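PDB 3FZX: putative exported protein from Bacteroides fragilis, which is of unknown function but adopts a calcium-binding, YmcC-like beta-barrel fold related to the LolA and LolB lipoprotein carriers, consistent with a role in lipid binding. Local coordinates for residues R140-S144 against E171-P177; V151-T155 against Y164-V168; K182-Y186 against E199-K205. One frame throughout, in Å; residues are numbered along the deposited sequence. Where two conformers were deposited one is given.

Interaction 1 (R140-S144 against E171-P177)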
loop_
_atom_site.group_PDB
_atom_site.type_symbol
_atom_site.label_atom_id
_atom_site.label_comp_id
_atom_site.label_asym_id
_atom_site.label_seq_id
_atom_site.Cartn_x
_atom_site.Cartn_y
_atom_site.Cartn_z
ATOM N N ARG A 140 -16.154 -6.339 -9.693
ATOM C CA ARG A 140 -14.984 -6.314 -8.826
ATOM C C ARG A 140 -14.267 -7.662 -8.786
ATOM O O ARG A 140 -14.819 -8.683 -9.196
ATOM C CB ARG A 140 -15.384 -5.905 -7.418
ATOM C CG ARG A 140 -16.304 -6.828 -6.707
ATOM C CD ARG A 140 -16.752 -6.187 -5.415
ATOM N NE ARG A 140 -17.474 -7.125 -4.562
ATOM C CZ ARG A 140 -18.734 -7.529 -4.763
ATOM N NH1 ARG A 140 -19.449 -7.134 -5.812
ATOM N NH2 ARG A 140 -19.275 -8.371 -3.923
ATOM N N ALA A 141 -13.054 -7.659 -8.244
ATOM C CA ALA A 141 -12.239 -8.857 -8.189
ATOM C C ALA A 141 -11.243 -8.760 -7.044
ATOM O O ALA A 141 -10.879 -7.663 -6.641
ATOM C CB ALA A 141 -11.490 -9.018 -9.525
ATOM N N GLU A 142 -10.809 -9.911 -6.545
ATOM C CA GLU A 142 -9.723 -10.011 -5.574
ATOM C C GLU A 142 -8.684 -11.033 -6.045
ATOM O O GLU A 142 -9.049 -12.174 -6.401
ATOM C CB GLU A 142 -10.247 -10.437 -4.226
ATOM C CG GLU A 142 -9.159 -10.597 -3.151
ATOM C CD GLU A 142 -9.728 -11.033 -1.812
ATOM O OE1 GLU A 142 -10.185 -10.189 -1.027
ATOM O OE2 GLU A 142 -9.700 -12.237 -1.521
ATOM N N ILE A 143 -7.409 -10.631 -6.056
ATOM C CA ILE A 143 -6.303 -11.556 -6.391
ATOM C C ILE A 143 -5.374 -11.698 -5.183
ATOM O O ILE A 143 -4.692 -10.740 -4.790
ATOM C CB ILE A 143 -5.466 -11.118 -7.609
ATOM C CG1 ILE A 143 -6.346 -10.901 -8.856
ATOM C CG2 ILE A 143 -4.417 -12.225 -7.954
ATOM C CD1 ILE A 143 -5.638 -10.152 -9.995
ATOM N N SER A 144 -5.363 -12.880 -4.593
ATOM C CA SER A 144 -4.524 -13.153 -3.436
ATOM C C SER A 144 -3.311 -13.954 -3.877
ATOM O O SER A 144 -3.464 -14.998 -4.512
ATOM C CB SER A 144 -5.308 -13.942 -2.400
ATOM O OG SER A 144 -4.655 -13.856 -1.146
ATOM N N GLU A 171 1.434 -19.280 -5.258
ATOM C CA GLU A 171 0.072 -19.700 -5.431
ATOM C C GLU A 171 -0.813 -18.485 -5.494
ATOM O O GLU A 171 -0.423 -17.389 -5.053
ATOM C CB GLU A 171 -0.333 -20.613 -4.299
ATOM C CG GLU A 171 0.591 -21.842 -4.236
ATOM C CD GLU A 171 -0.043 -22.984 -3.526
ATOM O OE1 GLU A 171 -0.996 -23.536 -4.098
ATOM O OE2 GLU A 171 0.390 -23.321 -2.402
HETATM N N MSE A 172 -1.979 -18.645 -6.106
HETATM C CA MSE A 172 -2.963 -17.566 -6.086
HETATM C C MSE A 172 -4.429 -18.015 -6.117
HETATM O O MSE A 172 -4.750 -19.111 -6.572
HETATM C CB MSE A 172 -2.682 -16.504 -7.167
HETATM C CG MSE A 172 -3.434 -16.663 -8.445
HETATM SE SE MSE A 172 -2.498 -17.845 -9.589
HETATM C CE MSE A 172 -1.775 -16.585 -10.900
ATOM N N ASN A 173 -5.265 -17.157 -5.533
ATOM C CA ASN A 173 -6.711 -17.315 -5.532
ATOM C C ASN A 173 -7.275 -16.063 -6.181
ATOM O O ASN A 173 -6.879 -14.943 -5.836
ATOM C CB ASN A 173 -7.250 -17.474 -4.109
ATOM C CG ASN A 173 -6.843 -18.797 -3.474
ATOM O OD1 ASN A 173 -6.291 -19.679 -4.138
ATOM N ND2 ASN A 173 -7.118 -18.942 -2.188
ATOM N N ILE A 174 -8.160 -16.256 -7.156
ATOM C CA ILE A 174 -8.798 -15.151 -7.866
ATOM C C ILE A 174 -10.305 -15.299 -7.703
ATOM O O ILE A 174 -10.874 -16.308 -8.103
ATOM C CB ILE A 174 -8.481 -15.194 -9.344
ATOM C CG1 ILE A 174 -6.967 -15.171 -9.560
ATOM C CG2 ILE A 174 -9.233 -14.062 -10.069
ATOM C CD1 ILE A 174 -6.534 -15.798 -10.871
ATOM N N TRP A 175 -10.941 -14.313 -7.093
ATOM C CA TRP A 175 -12.362 -14.333 -6.872
ATOM C C TRP A 175 -13.010 -13.149 -7.554
ATOM O O TRP A 175 -12.483 -12.051 -7.508
ATOM C CB TRP A 175 -12.633 -14.246 -5.398
ATOM C CG TRP A 175 -14.102 -14.220 -5.094
ATOM C CD1 TRP A 175 -14.893 -15.291 -4.897
ATOM C CD2 TRP A 175 -14.952 -13.063 -4.980
ATOM N NE1 TRP A 175 -16.173 -14.897 -4.662
ATOM C CE2 TRP A 175 -16.249 -13.533 -4.712
ATOM C CE3 TRP A 175 -14.741 -11.682 -5.094
ATOM C CZ2 TRP A 175 -17.353 -12.668 -4.525
ATOM C CZ3 TRP A 175 -15.833 -10.817 -4.921
ATOM C CH2 TRP A 175 -17.124 -11.317 -4.649
ATOM N N THR A 176 -14.124 -13.394 -8.229
ATOM C CA THR A 176 -15.057 -12.354 -8.681
ATOM C C THR A 176 -16.407 -12.874 -8.214
ATOM O O THR A 176 -16.504 -14.028 -7.795
ATOM C CB THR A 176 -15.140 -12.189 -10.214
ATOM O OG1 THR A 176 -15.802 -13.335 -10.786
ATOM C CG2 THR A 176 -13.788 -12.002 -10.811
ATOM N N PRO A 177 -17.449 -12.018 -8.250
ATOM C CA PRO A 177 -18.789 -12.508 -7.899
ATOM C C PRO A 177 -19.277 -13.654 -8.795
ATOM O O PRO A 177 -20.135 -14.392 -8.371
ATOM C CB PRO A 177 -19.676 -11.275 -8.092
ATOM C CG PRO A 177 -18.731 -10.119 -7.922
ATOM C CD PRO A 177 -17.449 -10.564 -8.504
#
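A long antiparallel hairpin of a YmcC-like barrel illustrates how one strand pair can serve two environments. Strands 140-144 and 171-175 run antiparallel at 172°, their axes 4.7 Å apart at closest. Glu-171 barely touches the partner strand; its carboxylate lies near that of Asp-147. At selenomethionine Met-172, the CA approaches Ser-144 O at 3.1 Å, a CA-H...O contact. Asn-173 and Ser-144 form a hydrogen-bonded pair, with Ser-144 N to Asn-173 O at 2.8 Å and Asn-173 N to Ser-144 O at 3.0 Å. Ile-174 faces Ile-143 in a non-hydrogen-bonded pair, the two packing CG1 against CG2 at 4.2 Å on a face covered by Phe-88 and helix 89-94. Trp-175 pairs with Glu-142, N to O at 2.9 Å in both directions, and its indole lies on the other face, where Pro-45 of the second subunit packs on it. There Glu-142 forms a salt bridge with Arg-130. Thr-176 hydrogen-bonds through its hydroxyl to Glu-179 N, while its CG2 lies 4.0 Å from Ala-141 CB. Pro-177 covers one face of the Arg-140 guanidinium, which also bonds Lys-137 O and Glu-43 O of the second subunit; Pro-177 CG sits 3.7 Å from Arg-140 NH1.

Interaction 2 (V151-T155 against Y164-V168)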
loop_
_atom_site.group_PDB
_atom_site.type_symbol
_atom_site.label_atom_id
_atom_site.label_comp_id
_atom_site.label_asym_id
_atom_site.label_seq_id
_atom_site.Cartn_x
_atom_site.Cartn_y
_atom_site.Cartn_z
ATOM N N VAL A 151 12.990 -20.234 -6.524
ATOM C CA VAL A 151 13.248 -21.404 -7.374
ATOM C C VAL A 151 14.729 -21.450 -7.786
ATOM O O VAL A 151 15.448 -22.400 -7.480
ATOM C CB VAL A 151 12.347 -21.389 -8.628
ATOM C CG1 VAL A 151 12.691 -22.575 -9.543
ATOM C CG2 VAL A 151 10.852 -21.401 -8.216
ATOM N N THR A 152 15.173 -20.405 -8.461
ATOM C CA THR A 152 16.529 -20.317 -8.945
ATOM C C THR A 152 16.839 -18.892 -9.432
ATOM O O THR A 152 15.963 -17.983 -9.403
ATOM C CB THR A 152 16.762 -21.318 -10.114
ATOM O OG1 THR A 152 18.160 -21.389 -10.394
ATOM C CG2 THR A 152 16.017 -20.900 -11.409
ATOM N N THR A 153 18.088 -18.695 -9.859
ATOM C CA THR A 153 18.439 -17.508 -10.648
ATOM C C THR A 153 18.936 -18.021 -11.986
ATOM O O THR A 153 19.587 -19.061 -12.046
ATOM C CB THR A 153 19.462 -16.595 -9.979
ATOM O OG1 THR A 153 20.711 -17.283 -9.826
ATOM C CG2 THR A 153 18.941 -16.123 -8.601
ATOM N N GLU A 154 18.579 -17.331 -13.067
ATOM C CA GLU A 154 18.936 -17.790 -14.399
ATOM C C GLU A 154 18.706 -16.663 -15.393
ATOM O O GLU A 154 17.968 -15.721 -15.096
ATOM C CB GLU A 154 18.096 -19.016 -14.788
ATOM C CG GLU A 154 16.585 -18.725 -14.868
ATOM C CD GLU A 154 15.709 -19.949 -15.135
ATOM O OE1 GLU A 154 16.219 -21.068 -15.318
ATOM O OE2 GLU A 154 14.476 -19.778 -15.164
ATOM N N THR A 155 19.342 -16.777 -16.564
ATOM C CA THR A 155 19.126 -15.841 -17.668
ATOM C C THR A 155 17.806 -16.155 -18.372
ATOM O O THR A 155 17.449 -17.327 -18.542
ATOM C CB THR A 155 20.293 -15.864 -18.668
ATOM O OG1 THR A 155 21.434 -15.312 -18.014
ATOM C CG2 THR A 155 20.014 -15.025 -19.912
ATOM N N TYR A 164 19.588 -11.530 -16.397
ATOM C CA TYR A 164 19.783 -12.467 -15.294
ATOM C C TYR A 164 18.721 -12.137 -14.268
ATOM O O TYR A 164 18.626 -10.990 -13.815
ATOM C CB TYR A 164 21.202 -12.358 -14.697
ATOM C CG TYR A 164 21.577 -13.562 -13.860
ATOM C CD1 TYR A 164 21.774 -14.798 -14.465
ATOM C CD2 TYR A 164 21.722 -13.477 -12.482
ATOM C CE1 TYR A 164 22.106 -15.928 -13.731
ATOM C CE2 TYR A 164 22.075 -14.619 -11.719
ATOM C CZ TYR A 164 22.265 -15.836 -12.371
ATOM O OH TYR A 164 22.602 -16.981 -11.690
ATOM N N CYS A 165 17.900 -13.131 -13.940
ATOM C CA CYS A 165 16.724 -12.953 -13.109
ATOM C C CYS A 165 16.661 -13.884 -11.917
ATOM O O CYS A 165 17.290 -14.952 -11.911
ATOM C CB CYS A 165 15.480 -13.289 -13.933
ATOM S SG CYS A 165 15.156 -12.107 -15.177
ATOM N N THR A 166 15.851 -13.477 -10.942
ATOM C CA THR A 166 15.423 -14.362 -9.866
ATOM C C THR A 166 14.059 -14.939 -10.248
ATOM O O THR A 166 13.166 -14.191 -10.643
ATOM C CB THR A 166 15.306 -13.600 -8.530
ATOM O OG1 THR A 166 16.624 -13.275 -8.095
ATOM C CG2 THR A 166 14.592 -14.451 -7.455
ATOM N N LYS A 167 13.933 -16.263 -10.144
ATOM C CA LYS A 167 12.693 -16.985 -10.439
ATOM C C LYS A 167 12.002 -17.373 -9.151
ATOM O O LYS A 167 12.606 -17.977 -8.272
ATOM C CB LYS A 167 12.966 -18.256 -11.229
ATOM C CG LYS A 167 11.691 -19.027 -11.635
ATOM C CD LYS A 167 12.025 -20.267 -12.426
ATOM C CE LYS A 167 10.803 -21.124 -12.694
ATOM N NZ LYS A 167 11.139 -22.220 -13.699
ATOM N N VAL A 168 10.728 -17.026 -9.072
ATOM C CA VAL A 168 9.891 -17.244 -7.924
ATOM C C VAL A 168 8.654 -18.048 -8.350
ATOM O O VAL A 168 8.191 -17.924 -9.480
ATOM C CB VAL A 168 9.482 -15.867 -7.341
ATOM C CG1 VAL A 168 8.413 -16.011 -6.288
ATOM C CG2 VAL A 168 10.695 -15.200 -6.735
HETATM O O HOH W 1 12.853 -22.000 -15.710
#
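A classic beta bulge interrupts the regular pairing here: Val-151 and Thr-152 both lie opposite the single residue Lys-167. Both polar backbone atoms of Lys-167 are engaged, its O accepting from Val-151 N at 2.9 Å and its N donating to Thr-152 O at 2.8 Å. Val-151, with psi near -60° instead of an extended value, absorbs the extra residue and directs its side chain toward the opposite strand, where CG1 meets Lys-167 CD at 3.8 Å.

Beyond the bulge, regular antiparallel pairing resumes. Glu-154 and Cys-165 form a hydrogen-bonded pair, Glu-154 N to Cys-165 O at 2.9 Å and Cys-165 N to Glu-154 O at 2.8 Å, flanked by the non-hydrogen-bonded pairs Thr-153 with Thr-166 and Thr-155 with Tyr-164. The Tyr-164 side chain bends back across the partner strand, so that Glu-154 N lies over one face of its ring and its OH shares a 2.7 Å hydrogen bond with Thr-153 OG1. On the face of Glu-154 and Lys-167, the opposite charges stop short of a salt bridge, Glu-154 OE2 being 4.4 Å from Lys-167 NZ. A water spans them, donating to Glu-154 OE2 at 2.8 Å and accepting from Lys-167 NZ at 2.7 Å.

The contact belongs to the hairpin of strands 136-158 and 161-175. Next to it in the barrel, strand 180-190 supplies Trp-188, which bonds the Glu-154 carboxylate, and Tyr-186, which makes a cation-pi contact with Lys-167, while loop residues Ala-111 and Phe-112 pack against Thr-166 on the other face.

Interaction 3 (K182-Y186 against E199-K205)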
loop_
_atom_site.group_PDB
_atom_site.type_symbol
_atom_site.label_atom_id
_atom_site.label_comp_id
_atom_site.label_asym_id
_atom_site.label_seq_id
_atom_site.Cartn_x
_atom_site.Cartn_y
_atom_site.Cartn_z
ATOM N N LYS A 182 -8.457 -21.043 -8.825
ATOM C CA LYS A 182 -7.288 -21.348 -7.997
ATOM C C LYS A 182 -6.164 -21.774 -8.910
ATOM O O LYS A 182 -6.383 -22.473 -9.902
ATOM C CB LYS A 182 -7.598 -22.446 -6.995
ATOM C CG LYS A 182 -8.537 -21.971 -5.920
ATOM C CD LYS A 182 -8.795 -23.011 -4.841
ATOM C CE LYS A 182 -9.726 -22.439 -3.766
ATOM N NZ LYS A 182 -9.621 -23.158 -2.459
ATOM N N GLY A 183 -4.953 -21.334 -8.610
ATOM C CA GLY A 183 -3.821 -21.716 -9.444
ATOM C C GLY A 183 -2.479 -21.365 -8.861
ATOM O O GLY A 183 -2.352 -21.097 -7.676
ATOM N N TYR A 184 -1.472 -21.380 -9.718
ATOM C CA TYR A 184 -0.110 -21.088 -9.310
ATOM C C TYR A 184 0.589 -20.359 -10.469
ATOM O O TYR A 184 0.049 -20.261 -11.584
ATOM C CB TYR A 184 0.614 -22.367 -8.831
ATOM C CG TYR A 184 0.977 -23.344 -9.903
ATOM C CD1 TYR A 184 0.073 -24.317 -10.321
ATOM C CD2 TYR A 184 2.232 -23.298 -10.519
ATOM C CE1 TYR A 184 0.404 -25.220 -11.343
ATOM C CE2 TYR A 184 2.574 -24.202 -11.539
ATOM C CZ TYR A 184 1.654 -25.150 -11.940
ATOM O OH TYR A 184 1.987 -26.045 -12.930
ATOM N N GLY A 185 1.740 -19.768 -10.189
ATOM C CA GLY A 185 2.459 -19.029 -11.221
ATOM C C GLY A 185 3.934 -18.954 -10.950
ATOM O O GLY A 185 4.399 -19.354 -9.888
ATOM N N TYR A 186 4.668 -18.471 -11.940
ATOM C CA TYR A 186 6.078 -18.192 -11.802
ATOM C C TYR A 186 6.320 -16.764 -12.246
ATOM O O TYR A 186 5.642 -16.253 -13.143
ATOM C CB TYR A 186 6.906 -19.098 -12.700
ATOM C CG TYR A 186 6.825 -20.582 -12.397
ATOM C CD1 TYR A 186 7.526 -21.149 -11.334
ATOM C CD2 TYR A 186 6.109 -21.435 -13.229
ATOM C CE1 TYR A 186 7.450 -22.545 -11.067
ATOM C CE2 TYR A 186 6.039 -22.813 -12.985
ATOM C CZ TYR A 186 6.708 -23.351 -11.915
ATOM O OH TYR A 186 6.601 -24.687 -11.708
ATOM N N GLU A 199 4.238 -16.345 -15.731
ATOM C CA GLU A 199 3.392 -17.391 -16.294
ATOM C C GLU A 199 2.346 -17.769 -15.272
ATOM O O GLU A 199 2.673 -17.882 -14.091
ATOM C CB GLU A 199 4.217 -18.632 -16.611
ATOM C CG GLU A 199 5.236 -18.454 -17.712
ATOM C CD GLU A 199 6.167 -19.650 -17.842
ATOM O OE1 GLU A 199 5.998 -20.653 -17.117
ATOM O OE2 GLU A 199 7.078 -19.572 -18.665
ATOM N N GLN A 200 1.099 -17.976 -15.722
ATOM C CA GLN A 200 0.009 -18.387 -14.848
ATOM C C GLN A 200 -0.570 -19.723 -15.288
ATOM O O GLN A 200 -0.783 -19.945 -16.489
ATOM C CB GLN A 200 -1.089 -17.324 -14.803
ATOM C CG GLN A 200 -0.600 -15.973 -14.232
ATOM C CD GLN A 200 0.247 -15.195 -15.223
ATOM O OE1 GLN A 200 -0.135 -15.061 -16.384
ATOM N NE2 GLN A 200 1.409 -14.691 -14.778
ATOM N N TYR A 201 -0.809 -20.595 -14.297
ATOM C CA TYR A 201 -1.381 -21.946 -14.469
ATOM C C TYR A 201 -2.595 -22.147 -13.581
ATOM O O TYR A 201 -2.709 -21.501 -12.549
ATOM C CB TYR A 201 -0.361 -23.005 -14.073
ATOM C CG TYR A 201 0.880 -22.977 -14.922
ATOM C CD1 TYR A 201 1.921 -22.125 -14.602
ATOM C CD2 TYR A 201 1.012 -23.785 -16.058
ATOM C CE1 TYR A 201 3.062 -22.069 -15.369
ATOM C CE2 TYR A 201 2.172 -23.737 -16.837
ATOM C CZ TYR A 201 3.181 -22.859 -16.477
ATOM O OH TYR A 201 4.340 -22.734 -17.187
ATOM N N ASN A 202 -3.500 -23.053 -13.970
ATOM C CA ASN A 202 -4.604 -23.455 -13.079
ATOM C C ASN A 202 -4.093 -24.614 -12.256
ATOM O O ASN A 202 -2.975 -25.097 -12.496
ATOM C CB ASN A 202 -5.901 -23.827 -13.838
ATOM C CG ASN A 202 -5.760 -25.033 -14.774
ATOM O OD1 ASN A 202 -4.770 -25.793 -14.777
ATOM N ND2 ASN A 202 -6.776 -25.200 -15.598
ATOM N N ASN A 203 -4.903 -25.129 -11.336
ATOM C CA ASN A 203 -4.380 -26.210 -10.496
ATOM C C ASN A 203 -4.219 -27.573 -11.158
ATOM O O ASN A 203 -3.732 -28.488 -10.526
ATOM C CB ASN A 203 -5.007 -26.228 -9.099
ATOM C CG ASN A 203 -4.285 -25.260 -8.129
ATOM O OD1 ASN A 203 -3.090 -24.960 -8.299
ATOM N ND2 ASN A 203 -5.005 -24.777 -7.114
ATOM N N LYS A 204 -4.535 -27.669 -12.448
ATOM C CA LYS A 204 -4.255 -28.874 -13.229
ATOM C C LYS A 204 -2.915 -28.755 -13.957
ATOM O O LYS A 204 -2.531 -29.643 -14.677
ATOM C CB LYS A 204 -5.363 -29.149 -14.242
ATOM C CG LYS A 204 -6.772 -29.214 -13.649
ATOM C CD LYS A 204 -7.690 -30.119 -14.493
ATOM C CE LYS A 204 -9.157 -29.865 -14.177
ATOM N NZ LYS A 204 -10.014 -30.964 -14.669
ATOM N N LYS A 205 -2.200 -27.649 -13.752
ATOM C CA LYS A 205 -0.884 -27.420 -14.385
ATOM C C LYS A 205 -1.023 -27.071 -15.865
ATOM O O LYS A 205 -0.106 -27.291 -16.652
ATOM C CB LYS A 205 0.099 -28.597 -14.183
ATOM C CG LYS A 205 0.190 -29.120 -12.735
ATOM C CD LYS A 205 1.118 -30.326 -12.619
ATOM C CE LYS A 205 0.707 -31.273 -11.478
ATOM N NZ LYS A 205 1.186 -32.671 -11.736
#
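Two reciprocal pairs of backbone hydrogen bonds satisfy the facing amides and carbonyls of segments 182-186 and 199-205. Tyr-186 N donates to Glu-199 O at 3.0 Å and Glu-199 N to Tyr-186 O at 2.9 Å; two residues along, Tyr-184 N donates to Tyr-201 O at 3.1 Å and Tyr-201 N to Tyr-184 O at 2.9 Å. Only a weak bond follows, Asn-203 N to Lys-182 O at 3.4 Å, where the pairing ends. The backbone groups on the far edges of the two strands are used too: Gly-183 and Gly-185 bond to strand 161-175, and Gln-200 to strand 207-217.

Such bonding on both edges is expected of interior strands of an antiparallel barrel, here in the hairpin of strands 180-190 and 194-202. A CB on either glycine would clash with the opposite strand, at Tyr-201 O for Gly-183 and at Glu-199 O for Gly-185. The face bearing Tyr-184, Tyr-186 and Tyr-201 carries an aromatic cluster. Tyr-201 CB lies 3.8 Å from the centroid of the Tyr-184 ring, a CH-pi contact, and the hydroxyl of Tyr-201 donates to Glu-199 OE1 at 2.7 Å, while Glu-199 OE2 is held by Arg-197.

From Asn-202 to Lys-205 the chain reverses in a type I turn, with Lys-205 N bonding Asn-202 O at 2.9 Å. Asn-202 adds an Asx turn, its OD1 accepting from Lys-204 N at 3.0 Å while ND2 donates to Glu-206.

Overall arrangement
Interactions 1 and 2 are two reaches of a single hairpin, 2 nested within the loop that 1 closes, yet their centres lie about 26 Å apart. Interaction 3, on the next hairpin, touches both: its centre is about 13 Å from that of interaction 1, where Met-172 N probably bonds Gly-183 O at 2.9 Å, and about 18 Å from that of interaction 2, where Lys-167 CE meets Tyr-186 CD1 at 3.5 Å. The side chains of Glu-171 and Val-151 each come within about 10 Å of a bound calcium, and that of Tyr-186 about 13 Å. None of the three contacts supplies a ligand to the calcium ions held by Gly-119, Asp-121 and Asp-122.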